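Local coordinates for protein arylmalonate decarboxylase (Bordetella bronchiseptica, PDB 3IXL) that catalyses the decarboxylation of 2-aryl-2-methylmalonates, taking up a proton to give 2-arylpropionates and carbon dioxide, at residues D182-S188 / V206-S211; V120-T124 / L170-F175; L112-G116 / R235-E239; T106-G111 / A214-D218. The protein carries 2 engineered substitutions. All coordinates share one frame. Residues are numbered along the deposited sequence.

Contact 1: residues D182-S188 / V206-S211; sequences DGILLSS and VPVVSS. Engineered in segment 182-188: Ser188 (natural residue Cys). With PAC (2-phenylacetic acid), chain C.
Two adjacent strands of a beta-alpha-beta unit show how the C-terminal ends of parallel strands can lead into a ligand site. Strand 183-187 runs beside strand 208-210 with axes 4.7 Å apart and 17° between their directions; helix 196-204 makes the crossover. Asp182 O lies 3.3 Å from Pro207 CD, while its carboxylate turns to Arg119 N. Gly183 is almost fully extended (phi/psi -178/-175) and sets its CA 3.3 Å from Pro207 O, where a CB would clash. Ile184, paired with Val208, opens the hydrogen-bond ladder: Ile184 N to Pro207 O is 3.0 Å, and Val209 N to Ile184 O is 2.9 Å. Leu185 (chi1 t, chi2 p) points to the other sheet face with Val209, CD1 lying 4.2 Å from Val209 CG1. Leu186 continues the ladder, its N 2.8 Å from Val209 O and its O accepting from Ser211 N at 3.0 Å; its CB packs 4.1 Å from Val208 CG1. Ser187 OG is hydrogen-bonded to Tyr126 OH. Ser188, an engineered replacement of cysteine with positive phi (134°), donates N to Ser211 OG at 2.8 Å; a water lies 2.8 Å from Ser188 O and 2.9 Å from Ser210 OG, which also bonds Thr193 OG1. With Ser188 CA 3.5 Å from O1 of 2-phenylacetic acid, the ladder passes from backbone to side-chain and water bonding where Ser188 borders the ligand pocket.

Contact 2: residues V120-T124 / L170-F175; sequences VALAT and LCVRAF
Small residues on a strand let a helix lie close to a sheet, and strand 120-124 against helix 170-175 is a compact case. The extended strand and regular helix approach to 7.3 Å between axes, with 143° between their N-to-C directions. The nearest CA pairs are Ala123 with Cys171 at 5.3 Å and Ala121 with Phe175 at 5.7 Å. Apolar packing centres on Ala123, whose CB is 3.9 Å from Leu170 CG, 4.0 Å from Cys171 SG and 4.2 Å from Ala174 CB; Leu170 (chi1 t, chi2 p) and Cys171 (chi1 m) turn these atoms onto it. One helical turn after Leu170, Ala174 faces the strand, its CB 4.5 Å from Ala121 CB; Ala121 CB is also 4.2 Å from Phe175 CA.

This is the layering of an alpha/beta/alpha sandwich: helix 164-176 covers one face of the parallel sheet 144-145, 119-124, 183-187 and 208-210, and Cys171 and Phe175 reach on to Leu186 and Ile184 of the next strand. Leu122 and Thr124 point away from this helix, and their side chains touch Leu138 and Leu134 of helix 128-140.

Contacts between side chain and backbone complete the fit, with no hydrogen bond between the segments. Ala174 CB sits 3.3 Å from Leu122 O, Ala121 CB is 3.9 Å from Ala174 O, and Leu170 CD2 lies 3.6 Å from Thr124 O.

Contact 3: residues L112-G116 / R235-E239; sequences LRALG and RLFDE
Leu115 contributes the largest share of this small surface contact, in which the end of helix 104-114 meets the short C-terminal helix 235-238. It is the first residue to leave helical geometry (phi/psi -99/7), and Gly116 after it, with positive phi (68°), is the C-prime residue of a Schellman motif, its N 3.0 Å from Arg113 O while Val117 N bonds back to Leu112 O. With chi1 m and chi2 t, Leu115 points its side chain across the gap. Leu236 (chi1 t, chi2 p) is its main partner: Leu115 CD1 is 4.0 Å from Leu236 CB, the CA atoms are 6.7 Å apart, and Leu236 CD1 also reaches Ala114 CB at 4.4 Å. Arg235 adds aliphatic surface, its CB 3.8 Å from Leu115 CD2. In the same segment Arg235 NE forms a salt bridge with Glu239 OE2 at 2.8 Å, while Glu239 OE1 lies 3.7 Å from Leu115 CD2. The chemistry is therefore divided: van der Waals packing joins the two segments, whereas the charges are paired within 235-239, beside the leucine.

Contact 4: residues T106-G111 / A214-D218; sequences TAVLNG and AGFWD
The two halves of this alpha/beta fold, each built on a four-stranded parallel sheet, meet where two helices cross almost at right angles. Helix 106-111, following strand 101-103 of one sheet, and helix 214-218, following strand 208-210 of the other, make an angle of 83° with their axes 8.2 Å apart. So close an approach depends on small residues at the crossing. Ala107 faces the other helix, and its CB is 3.3 Å from Asp218 CB, 3.7 Å from Gly215 CA, 3.5 Å from Ala214 O and 4.4 Å from Ala214 CB; the Ala107 and Asp218 CA atoms are only 5.1 Å apart. Val108, although its CA-to-CB bond points away, uses chi1 m to bring CG1 within 4.1 Å of Ala214 CB. Val108 and Ala214 both touch Val209 of strand 208-210, so this part rests on the sheet.

Trp217, with chi1 t and chi2 84°, points the CZ3 corner of its indole at the first helix. Asn110 CB meets the ring edge near its plane, 3.7 Å from Trp217 CZ3, and Gly111 N is 3.7 Å from Trp217 CZ3. Asp218 is also chi1 t, which carries its carboxylate toward helix 106-111; OD1 accepts a hydrogen bond from Thr102, and OD2 forms a salt bridge with Arg221. Asn110, with chi1 m and chi2 -17°, supplies the one hydrogen bond between the segments, from Asn110 ND2 to Asp218 OD2 at 3.0 Å.

Overall arrangement
Chemistry follows the elements that meet more than depth in these four contacts. Contacts 1, 2 and 4 are buried; contact 3 lies at the surface. Contacts 1 and 2 share a sheet: strands 183-187 and 119-124 are neighbours, so the backbone ladder of contact 1 continues toward contact 2, where helix packing without hydrogen bonds covers the sheet. Contacts 3 and 4 both use helix 104-114, with centres about 10 Å apart; contact 4 combines close alanine packing with a polar bond, whereas in contact 3 leucine packing sits beside a salt bridge internal to 235-239. Val209 of contact 1 meets Leu115, Gly111 and Ala214, linking the sheet to both, and contact 1 alone includes a ligand-pocket residue.

Contact 1: residues D182-S188 / V206-S211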
loop_
_atom_site.group_PDB
_atom_site.type_symbol
_atom_site.label_atom_id
_atom_site.label_comp_id
_atom_site.label_asym_id
_atom_site.label_seq_id
_atom_site.Cartn_x
_atom_site.Cartn_y
_atom_site.Cartn_z
ATOM N N ASP A 182 -2.753 11.191 -15.137
ATOM C CA ASP A 182 -1.774 10.225 -15.654
ATOM C C ASP A 182 -2.072 8.802 -15.203
ATOM O O ASP A 182 -1.651 7.847 -15.844
ATOM C CB ASP A 182 -0.355 10.567 -15.185
ATOM C CG ASP A 182 0.126 11.920 -15.647
ATOM O OD1 ASP A 182 -0.213 12.326 -16.783
ATOM O OD2 ASP A 182 0.876 12.564 -14.881
ATOM N N GLY A 183 -2.769 8.668 -14.079
ATOM C CA GLY A 183 -3.011 7.356 -13.494
ATOM C C GLY A 183 -3.863 7.476 -12.258
ATOM O O GLY A 183 -4.332 8.557 -11.910
ATOM N N ILE A 184 -4.055 6.339 -11.605
ATOM C CA ILE A 184 -4.970 6.238 -10.477
ATOM C C ILE A 184 -4.257 5.574 -9.305
ATOM O O ILE A 184 -3.563 4.563 -9.483
ATOM C CB ILE A 184 -6.228 5.407 -10.861
ATOM C CG1 ILE A 184 -6.964 6.068 -12.043
ATOM C CG2 ILE A 184 -7.173 5.234 -9.663
ATOM C CD1 ILE A 184 -7.893 5.134 -12.804
ATOM N N LEU A 185 -4.428 6.153 -8.119
ATOM C CA LEU A 185 -4.025 5.490 -6.886
ATOM C C LEU A 185 -5.270 4.911 -6.225
ATOM O O LEU A 185 -6.190 5.642 -5.872
ATOM C CB LEU A 185 -3.318 6.458 -5.932
ATOM C CG LEU A 185 -2.996 5.907 -4.539
ATOM C CD1 LEU A 185 -2.032 4.727 -4.624
ATOM C CD2 LEU A 185 -2.408 7.017 -3.666
ATOM N N LEU A 186 -5.294 3.590 -6.090
ATOM C CA LEU A 186 -6.342 2.882 -5.377
ATOM C C LEU A 186 -5.787 2.582 -3.985
ATOM O O LEU A 186 -4.947 1.691 -3.798
ATOM C CB LEU A 186 -6.732 1.615 -6.142
ATOM C CG LEU A 186 -7.783 0.659 -5.569
ATOM C CD1 LEU A 186 -9.090 1.370 -5.187
ATOM C CD2 LEU A 186 -8.050 -0.412 -6.622
ATOM N N SER A 187 -6.233 3.367 -3.008
ATOM C CA SER A 187 -5.579 3.383 -1.706
ATOM C C SER A 187 -6.367 2.663 -0.625
ATOM O O SER A 187 -7.560 2.908 -0.421
ATOM C CB SER A 187 -5.241 4.813 -1.270
ATOM O OG SER A 187 -4.300 4.796 -0.200
ATOM N N SER A 188 -5.629 1.775 0.040
ATOM C CA SER A 188 -5.959 0.992 1.241
ATOM C C SER A 188 -5.548 -0.433 1.009
ATOM O O SER A 188 -6.058 -1.106 0.107
ATOM C CB SER A 188 -7.415 1.023 1.682
ATOM O OG SER A 188 -7.519 0.258 2.879
ATOM N N VAL A 206 -4.896 3.926 -18.596
ATOM C CA VAL A 206 -3.940 4.534 -17.670
ATOM C C VAL A 206 -3.595 3.510 -16.591
ATOM O O VAL A 206 -4.381 2.593 -16.334
ATOM C CB VAL A 206 -4.474 5.849 -17.026
ATOM C CG1 VAL A 206 -4.814 6.900 -18.103
ATOM C CG2 VAL A 206 -5.690 5.582 -16.139
ATOM N N PRO A 207 -2.398 3.634 -15.991
ATOM C CA PRO A 207 -2.006 2.678 -14.956
ATOM C C PRO A 207 -2.695 2.923 -13.613
ATOM O O PRO A 207 -3.068 4.058 -13.297
ATOM C CB PRO A 207 -0.494 2.895 -14.833
ATOM C CG PRO A 207 -0.291 4.310 -15.229
ATOM C CD PRO A 207 -1.344 4.629 -16.257
ATOM N N VAL A 208 -2.844 1.846 -12.850
ATOM C CA VAL A 208 -3.351 1.885 -11.480
ATOM C C VAL A 208 -2.276 1.384 -10.526
ATOM O O VAL A 208 -1.683 0.318 -10.745
ATOM C CB VAL A 208 -4.595 0.984 -11.298
ATOM C CG1 VAL A 208 -5.082 1.003 -9.847
ATOM C CG2 VAL A 208 -5.702 1.424 -12.233
ATOM N N VAL A 209 -2.045 2.144 -9.465
ATOM C CA VAL A 209 -1.198 1.685 -8.365
ATOM C C VAL A 209 -2.120 1.434 -7.185
ATOM O O VAL A 209 -2.844 2.335 -6.767
ATOM C CB VAL A 209 -0.093 2.706 -8.012
ATOM C CG1 VAL A 209 0.685 2.268 -6.762
ATOM C CG2 VAL A 209 0.879 2.855 -9.179
ATOM N N SER A 210 -2.102 0.210 -6.670
ATOM C CA SER A 210 -2.989 -0.193 -5.586
ATOM C C SER A 210 -2.144 -0.499 -4.356
ATOM O O SER A 210 -1.103 -1.149 -4.473
ATOM C CB SER A 210 -3.804 -1.416 -6.011
ATOM O OG SER A 210 -4.654 -1.839 -4.967
ATOM N N SER A 211 -2.603 -0.056 -3.186
ATOM C CA SER A 211 -1.824 -0.177 -1.936
ATOM C C SER A 211 -1.220 -1.563 -1.658
ATOM O O SER A 211 -0.004 -1.686 -1.493
ATOM C CB SER A 211 -2.683 0.225 -0.730
ATOM O OG SER A 211 -2.902 1.610 -0.688
HETATM C C1 PAC C . -4.318 1.461 4.654
HETATM C C2 PAC C . -5.172 0.764 5.697
HETATM C "C1'" PAC C . -5.174 -0.746 5.817
HETATM C "C2'" PAC C . -6.349 -1.315 6.318
HETATM C "C3'" PAC C . -6.463 -2.694 6.483
HETATM C "C4'" PAC C . -5.389 -3.516 6.150
HETATM C "C5'" PAC C . -4.210 -2.956 5.645
HETATM C "C6'" PAC C . -4.090 -1.572 5.484
HETATM O O1 PAC C . -3.613 0.837 3.813
HETATM O O2 PAC C . -4.366 2.724 4.684
HETATM O O HOH W 1 -4.802 -2.375 -2.107
#

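Contact 2: residues V120-T124 / L170-F175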
loop_
_atom_site.group_PDB
_atom_site.type_symbol
_atom_site.label_atom_id
_atom_site.label_comp_id
_atom_site.label_asym_id
_atom_site.label_seq_id
_atom_site.Cartn_x
_atom_site.Cartn_y
_atom_site.Cartn_z
ATOM N N VAL A 120 -2.464 12.383 -10.380
ATOM C CA VAL A 120 -2.988 11.121 -9.904
ATOM C C VAL A 120 -4.396 11.265 -9.344
ATOM O O VAL A 120 -4.631 12.046 -8.425
ATOM C CB VAL A 120 -2.012 10.475 -8.871
ATOM C CG1 VAL A 120 -1.757 11.382 -7.656
ATOM C CG2 VAL A 120 -2.497 9.076 -8.459
ATOM N N ALA A 121 -5.334 10.526 -9.933
ATOM C CA ALA A 121 -6.695 10.465 -9.416
ATOM C C ALA A 121 -6.699 9.508 -8.226
ATOM O O ALA A 121 -6.015 8.478 -8.261
ATOM C CB ALA A 121 -7.648 9.986 -10.497
ATOM N N LEU A 122 -7.472 9.839 -7.195
ATOM C CA LEU A 122 -7.514 9.025 -5.975
ATOM C C LEU A 122 -8.819 8.260 -5.857
ATOM O O LEU A 122 -9.905 8.845 -5.923
ATOM C CB LEU A 122 -7.353 9.915 -4.738
ATOM C CG LEU A 122 -6.175 10.894 -4.689
ATOM C CD1 LEU A 122 -6.148 11.696 -3.376
ATOM C CD2 LEU A 122 -4.854 10.173 -4.919
ATOM N N ALA A 123 -8.714 6.946 -5.673
ATOM C CA ALA A 123 -9.866 6.084 -5.436
ATOM C C ALA A 123 -9.536 5.395 -4.131
ATOM O O ALA A 123 -8.613 4.581 -4.095
ATOM C CB ALA A 123 -10.000 5.057 -6.562
ATOM N N THR A 124 -10.241 5.730 -3.050
ATOM C CA THR A 124 -9.807 5.242 -1.732
ATOM C C THR A 124 -10.934 4.610 -0.938
ATOM O O THR A 124 -12.117 4.796 -1.254
ATOM C CB THR A 124 -9.214 6.349 -0.846
ATOM O OG1 THR A 124 -10.284 6.995 -0.139
ATOM C CG2 THR A 124 -8.396 7.362 -1.656
ATOM N N LEU A 170 -15.311 2.542 -8.672
ATOM C CA LEU A 170 -14.699 3.623 -7.896
ATOM C C LEU A 170 -13.542 4.281 -8.652
ATOM O O LEU A 170 -13.426 5.507 -8.694
ATOM C CB LEU A 170 -14.198 3.066 -6.569
ATOM C CG LEU A 170 -13.657 4.074 -5.552
ATOM C CD1 LEU A 170 -14.779 4.940 -4.975
ATOM C CD2 LEU A 170 -12.920 3.328 -4.435
ATOM N N CYS A 171 -12.678 3.459 -9.238
ATOM C CA CYS A 171 -11.558 3.968 -10.031
ATOM C C CYS A 171 -12.020 4.738 -11.259
ATOM O O CYS A 171 -11.486 5.813 -11.548
ATOM C CB CYS A 171 -10.662 2.820 -10.467
ATOM S SG CYS A 171 -9.709 2.065 -9.129
ATOM N N VAL A 172 -13.001 4.182 -11.966
ATOM C CA VAL A 172 -13.516 4.832 -13.170
ATOM C C VAL A 172 -14.149 6.183 -12.813
ATOM O O VAL A 172 -13.875 7.187 -13.482
ATOM C CB VAL A 172 -14.502 3.923 -13.935
ATOM C CG1 VAL A 172 -15.149 4.690 -15.092
ATOM C CG2 VAL A 172 -13.797 2.684 -14.462
ATOM N N ARG A 173 -14.958 6.221 -11.749
ATOM C CA ARG A 173 -15.583 7.489 -11.332
ATOM C C ARG A 173 -14.544 8.531 -10.894
ATOM O O ARG A 173 -14.650 9.708 -11.235
ATOM C CB ARG A 173 -16.654 7.271 -10.262
ATOM C CG ARG A 173 -17.915 6.586 -10.803
ATOM C CD ARG A 173 -19.054 6.547 -9.792
ATOM N NE ARG A 173 -18.783 5.693 -8.638
ATOM C CZ ARG A 173 -18.497 6.145 -7.419
ATOM N NH1 ARG A 173 -18.448 7.455 -7.190
ATOM N NH2 ARG A 173 -18.263 5.299 -6.425
ATOM N N ALA A 174 -13.510 8.097 -10.176
ATOM C CA ALA A 174 -12.439 9.012 -9.762
ATOM C C ALA A 174 -11.699 9.588 -10.968
ATOM O O ALA A 174 -11.391 10.780 -11.015
ATOM C CB ALA A 174 -11.465 8.307 -8.823
ATOM N N PHE A 175 -11.419 8.732 -11.945
ATOM C CA PHE A 175 -10.740 9.165 -13.157
ATOM C C PHE A 175 -11.615 10.093 -13.998
ATOM O O PHE A 175 -11.119 11.062 -14.567
ATOM C CB PHE A 175 -10.297 7.956 -13.986
ATOM C CG PHE A 175 -9.481 8.325 -15.193
ATOM C CD1 PHE A 175 -10.052 8.306 -16.467
ATOM C CD2 PHE A 175 -8.148 8.711 -15.057
ATOM C CE1 PHE A 175 -9.295 8.651 -17.586
ATOM C CE2 PHE A 175 -7.394 9.064 -16.175
ATOM C CZ PHE A 175 -7.968 9.028 -17.432
#

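Contact 3: residues L112-G116 / R235-E239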
loop_
_atom_site.group_PDB
_atom_site.type_symbol
_atom_site.label_atom_id
_atom_site.label_comp_id
_atom_site.label_asym_id
_atom_site.label_seq_id
_atom_site.Cartn_x
_atom_site.Cartn_y
_atom_site.Cartn_z
ATOM N N LEU A 112 3.958 4.755 -8.368
ATOM C CA LEU A 112 3.499 5.872 -9.191
ATOM C C LEU A 112 4.625 6.425 -10.053
ATOM O O LEU A 112 4.441 6.658 -11.252
ATOM C CB LEU A 112 2.878 6.977 -8.326
ATOM C CG LEU A 112 1.538 6.591 -7.679
ATOM C CD1 LEU A 112 1.189 7.544 -6.540
ATOM C CD2 LEU A 112 0.409 6.555 -8.716
ATOM N N ARG A 113 5.795 6.608 -9.457
ATOM C CA ARG A 113 6.955 7.089 -10.216
ATOM C C ARG A 113 7.398 6.101 -11.294
ATOM O O ARG A 113 7.689 6.498 -12.424
ATOM C CB ARG A 113 8.098 7.449 -9.280
ATOM C CG ARG A 113 7.797 8.732 -8.506
ATOM C CD ARG A 113 8.717 8.908 -7.325
ATOM N NE ARG A 113 8.305 10.031 -6.486
ATOM C CZ ARG A 113 8.666 10.187 -5.215
ATOM N NH1 ARG A 113 9.438 9.281 -4.625
ATOM N NH2 ARG A 113 8.242 11.243 -4.527
ATOM N N ALA A 114 7.409 4.818 -10.958
ATOM C CA ALA A 114 7.760 3.771 -11.922
ATOM C C ALA A 114 6.865 3.806 -13.161
ATOM O O ALA A 114 7.293 3.437 -14.261
ATOM C CB ALA A 114 7.674 2.392 -11.259
ATOM N N LEU A 115 5.613 4.215 -12.973
ATOM C CA LEU A 115 4.633 4.235 -14.057
ATOM C C LEU A 115 4.467 5.624 -14.678
ATOM O O LEU A 115 3.580 5.822 -15.514
ATOM C CB LEU A 115 3.287 3.679 -13.577
ATOM C CG LEU A 115 3.332 2.180 -13.282
ATOM C CD1 LEU A 115 2.202 1.764 -12.370
ATOM C CD2 LEU A 115 3.304 1.384 -14.596
ATOM N N GLY A 116 5.316 6.567 -14.271
ATOM C CA GLY A 116 5.303 7.922 -14.835
ATOM C C GLY A 116 4.063 8.725 -14.489
ATOM O O GLY A 116 3.621 9.569 -15.270
ATOM N N ARG A 235 0.166 -3.110 -14.907
ATOM C CA ARG A 235 1.406 -2.601 -15.476
ATOM C C ARG A 235 2.559 -2.481 -14.478
ATOM O O ARG A 235 3.722 -2.631 -14.851
ATOM C CB ARG A 235 1.138 -1.267 -16.164
ATOM C CG ARG A 235 0.373 -1.453 -17.483
ATOM C CD ARG A 235 -0.148 -0.166 -18.065
ATOM N NE ARG A 235 0.899 0.825 -18.265
ATOM C CZ ARG A 235 0.665 2.066 -18.673
ATOM N NH1 ARG A 235 -0.577 2.453 -18.943
ATOM N NH2 ARG A 235 1.669 2.918 -18.816
ATOM N N LEU A 236 2.251 -2.211 -13.210
ATOM C CA LEU A 236 3.313 -2.107 -12.211
ATOM C C LEU A 236 4.181 -3.365 -12.241
ATOM O O LEU A 236 5.421 -3.299 -12.232
ATOM C CB LEU A 236 2.732 -1.907 -10.806
ATOM C CG LEU A 236 3.798 -1.750 -9.719
ATOM C CD1 LEU A 236 4.675 -0.526 -9.925
ATOM C CD2 LEU A 236 3.149 -1.712 -8.335
ATOM N N PHE A 237 3.519 -4.514 -12.296
ATOM C CA PHE A 237 4.210 -5.788 -12.278
ATOM C C PHE A 237 4.711 -6.194 -13.644
ATOM O O PHE A 237 5.845 -6.669 -13.778
ATOM C CB PHE A 237 3.288 -6.878 -11.738
ATOM C CG PHE A 237 2.860 -6.636 -10.333
ATOM C CD1 PHE A 237 1.642 -6.029 -10.053
ATOM C CD2 PHE A 237 3.703 -6.964 -9.280
ATOM C CE1 PHE A 237 1.259 -5.781 -8.731
ATOM C CE2 PHE A 237 3.328 -6.720 -7.957
ATOM C CZ PHE A 237 2.115 -6.130 -7.681
ATOM N N ASP A 238 3.866 -6.025 -14.654
ATOM C CA ASP A 238 4.169 -6.612 -15.950
ATOM C C ASP A 238 5.182 -5.815 -16.758
ATOM O O ASP A 238 5.778 -6.349 -17.701
ATOM C CB ASP A 238 2.885 -6.914 -16.720
ATOM C CG ASP A 238 2.085 -8.050 -16.084
ATOM O OD1 ASP A 238 2.592 -8.702 -15.128
ATOM O OD2 ASP A 238 0.937 -8.279 -16.523
ATOM N N GLU A 239 5.418 -4.565 -16.372
ATOM C CA GLU A 239 6.401 -3.746 -17.089
ATOM C C GLU A 239 7.831 -3.928 -16.573
ATOM O O GLU A 239 8.545 -2.965 -16.277
ATOM C CB GLU A 239 5.953 -2.290 -17.157
ATOM C CG GLU A 239 4.732 -2.136 -18.048
ATOM C CD GLU A 239 4.294 -0.702 -18.251
ATOM O OE1 GLU A 239 4.907 0.228 -17.688
ATOM O OE2 GLU A 239 3.310 -0.499 -18.992
#

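Contact 4: residues T106-G111 / A214-D218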
loop_
_atom_site.group_PDB
_atom_site.type_symbol
_atom_site.label_atom_id
_atom_site.label_comp_id
_atom_site.label_asym_id
_atom_site.label_seq_id
_atom_site.Cartn_x
_atom_site.Cartn_y
_atom_site.Cartn_z
ATOM N N THR A 106 5.669 4.532 0.961
ATOM C CA THR A 106 6.822 4.560 0.073
ATOM C C THR A 106 6.578 3.671 -1.145
ATOM O O THR A 106 6.936 4.026 -2.271
ATOM C CB THR A 106 8.062 4.109 0.825
ATOM O OG1 THR A 106 8.391 5.124 1.774
ATOM C CG2 THR A 106 9.248 3.853 -0.107
ATOM N N ALA A 107 5.939 2.522 -0.916
ATOM C CA ALA A 107 5.618 1.614 -2.015
ATOM C C ALA A 107 4.768 2.284 -3.084
ATOM O O ALA A 107 5.038 2.137 -4.275
ATOM C CB ALA A 107 4.900 0.372 -1.481
ATOM N N VAL A 108 3.732 3.012 -2.678
ATOM C CA VAL A 108 2.866 3.603 -3.696
ATOM C C VAL A 108 3.551 4.785 -4.378
ATOM O O VAL A 108 3.363 4.989 -5.582
ATOM C CB VAL A 108 1.438 3.963 -3.190
ATOM C CG1 VAL A 108 0.713 2.727 -2.655
ATOM C CG2 VAL A 108 1.476 5.036 -2.151
ATOM N N LEU A 109 4.380 5.534 -3.649
ATOM C CA LEU A 109 5.171 6.595 -4.297
ATOM C C LEU A 109 6.095 5.983 -5.337
ATOM O O LEU A 109 6.193 6.473 -6.461
ATOM C CB LEU A 109 6.031 7.338 -3.283
ATOM C CG LEU A 109 5.382 8.232 -2.240
ATOM C CD1 LEU A 109 6.474 8.765 -1.335
ATOM C CD2 LEU A 109 4.633 9.377 -2.921
ATOM N N ASN A 110 6.772 4.902 -4.963
ATOM C CA ASN A 110 7.669 4.238 -5.896
ATOM C C ASN A 110 6.919 3.702 -7.110
ATOM O O ASN A 110 7.395 3.815 -8.238
ATOM C CB ASN A 110 8.440 3.112 -5.208
ATOM C CG ASN A 110 9.535 3.634 -4.291
ATOM O OD1 ASN A 110 9.951 4.799 -4.377
ATOM N ND2 ASN A 110 9.983 2.784 -3.383
ATOM N N GLY A 111 5.738 3.131 -6.889
ATOM C CA GLY A 111 4.948 2.579 -7.985
ATOM C C GLY A 111 4.458 3.659 -8.929
ATOM O O GLY A 111 4.521 3.498 -10.142
ATOM N N ALA A 214 1.112 -2.921 -4.501
ATOM C CA ALA A 214 2.327 -2.094 -4.531
ATOM C C ALA A 214 3.223 -2.401 -3.333
ATOM O O ALA A 214 4.441 -2.436 -3.474
ATOM C CB ALA A 214 1.982 -0.610 -4.569
ATOM N N GLY A 215 2.619 -2.641 -2.166
ATOM C CA GLY A 215 3.399 -3.012 -0.979
ATOM C C GLY A 215 4.224 -4.266 -1.223
ATOM O O GLY A 215 5.404 -4.327 -0.859
ATOM N N PHE A 216 3.609 -5.271 -1.844
ATOM C CA PHE A 216 4.337 -6.489 -2.195
ATOM C C PHE A 216 5.439 -6.230 -3.205
ATOM O O PHE A 216 6.561 -6.674 -3.024
ATOM C CB PHE A 216 3.381 -7.570 -2.713
ATOM C CG PHE A 216 2.659 -8.291 -1.618
ATOM C CD1 PHE A 216 1.421 -7.853 -1.175
ATOM C CD2 PHE A 216 3.253 -9.386 -0.992
ATOM C CE1 PHE A 216 0.768 -8.500 -0.130
ATOM C CE2 PHE A 216 2.613 -10.047 0.053
ATOM C CZ PHE A 216 1.376 -9.605 0.490
ATOM N N TRP A 217 5.104 -5.498 -4.262
ATOM C CA TRP A 217 6.060 -5.178 -5.314
ATOM C C TRP A 217 7.284 -4.480 -4.718
ATOM O O TRP A 217 8.431 -4.792 -5.044
ATOM C CB TRP A 217 5.359 -4.276 -6.338
ATOM C CG TRP A 217 6.267 -3.698 -7.379
ATOM C CD1 TRP A 217 6.677 -4.297 -8.532
ATOM C CD2 TRP A 217 6.847 -2.390 -7.371
ATOM N NE1 TRP A 217 7.500 -3.443 -9.240
ATOM C CE2 TRP A 217 7.620 -2.267 -8.543
ATOM C CE3 TRP A 217 6.797 -1.314 -6.477
ATOM C CZ2 TRP A 217 8.342 -1.105 -8.843
ATOM C CZ3 TRP A 217 7.515 -0.162 -6.777
ATOM C CH2 TRP A 217 8.275 -0.070 -7.949
ATOM N N ASP A 218 7.027 -3.534 -3.827
ATOM C CA ASP A 218 8.066 -2.708 -3.236
ATOM C C ASP A 218 8.925 -3.491 -2.248
ATOM O O ASP A 218 10.143 -3.291 -2.189
ATOM C CB ASP A 218 7.390 -1.515 -2.556
ATOM C CG ASP A 218 8.352 -0.641 -1.796
ATOM O OD1 ASP A 218 8.272 -0.630 -0.540
ATOM O OD2 ASP A 218 9.143 0.070 -2.458
#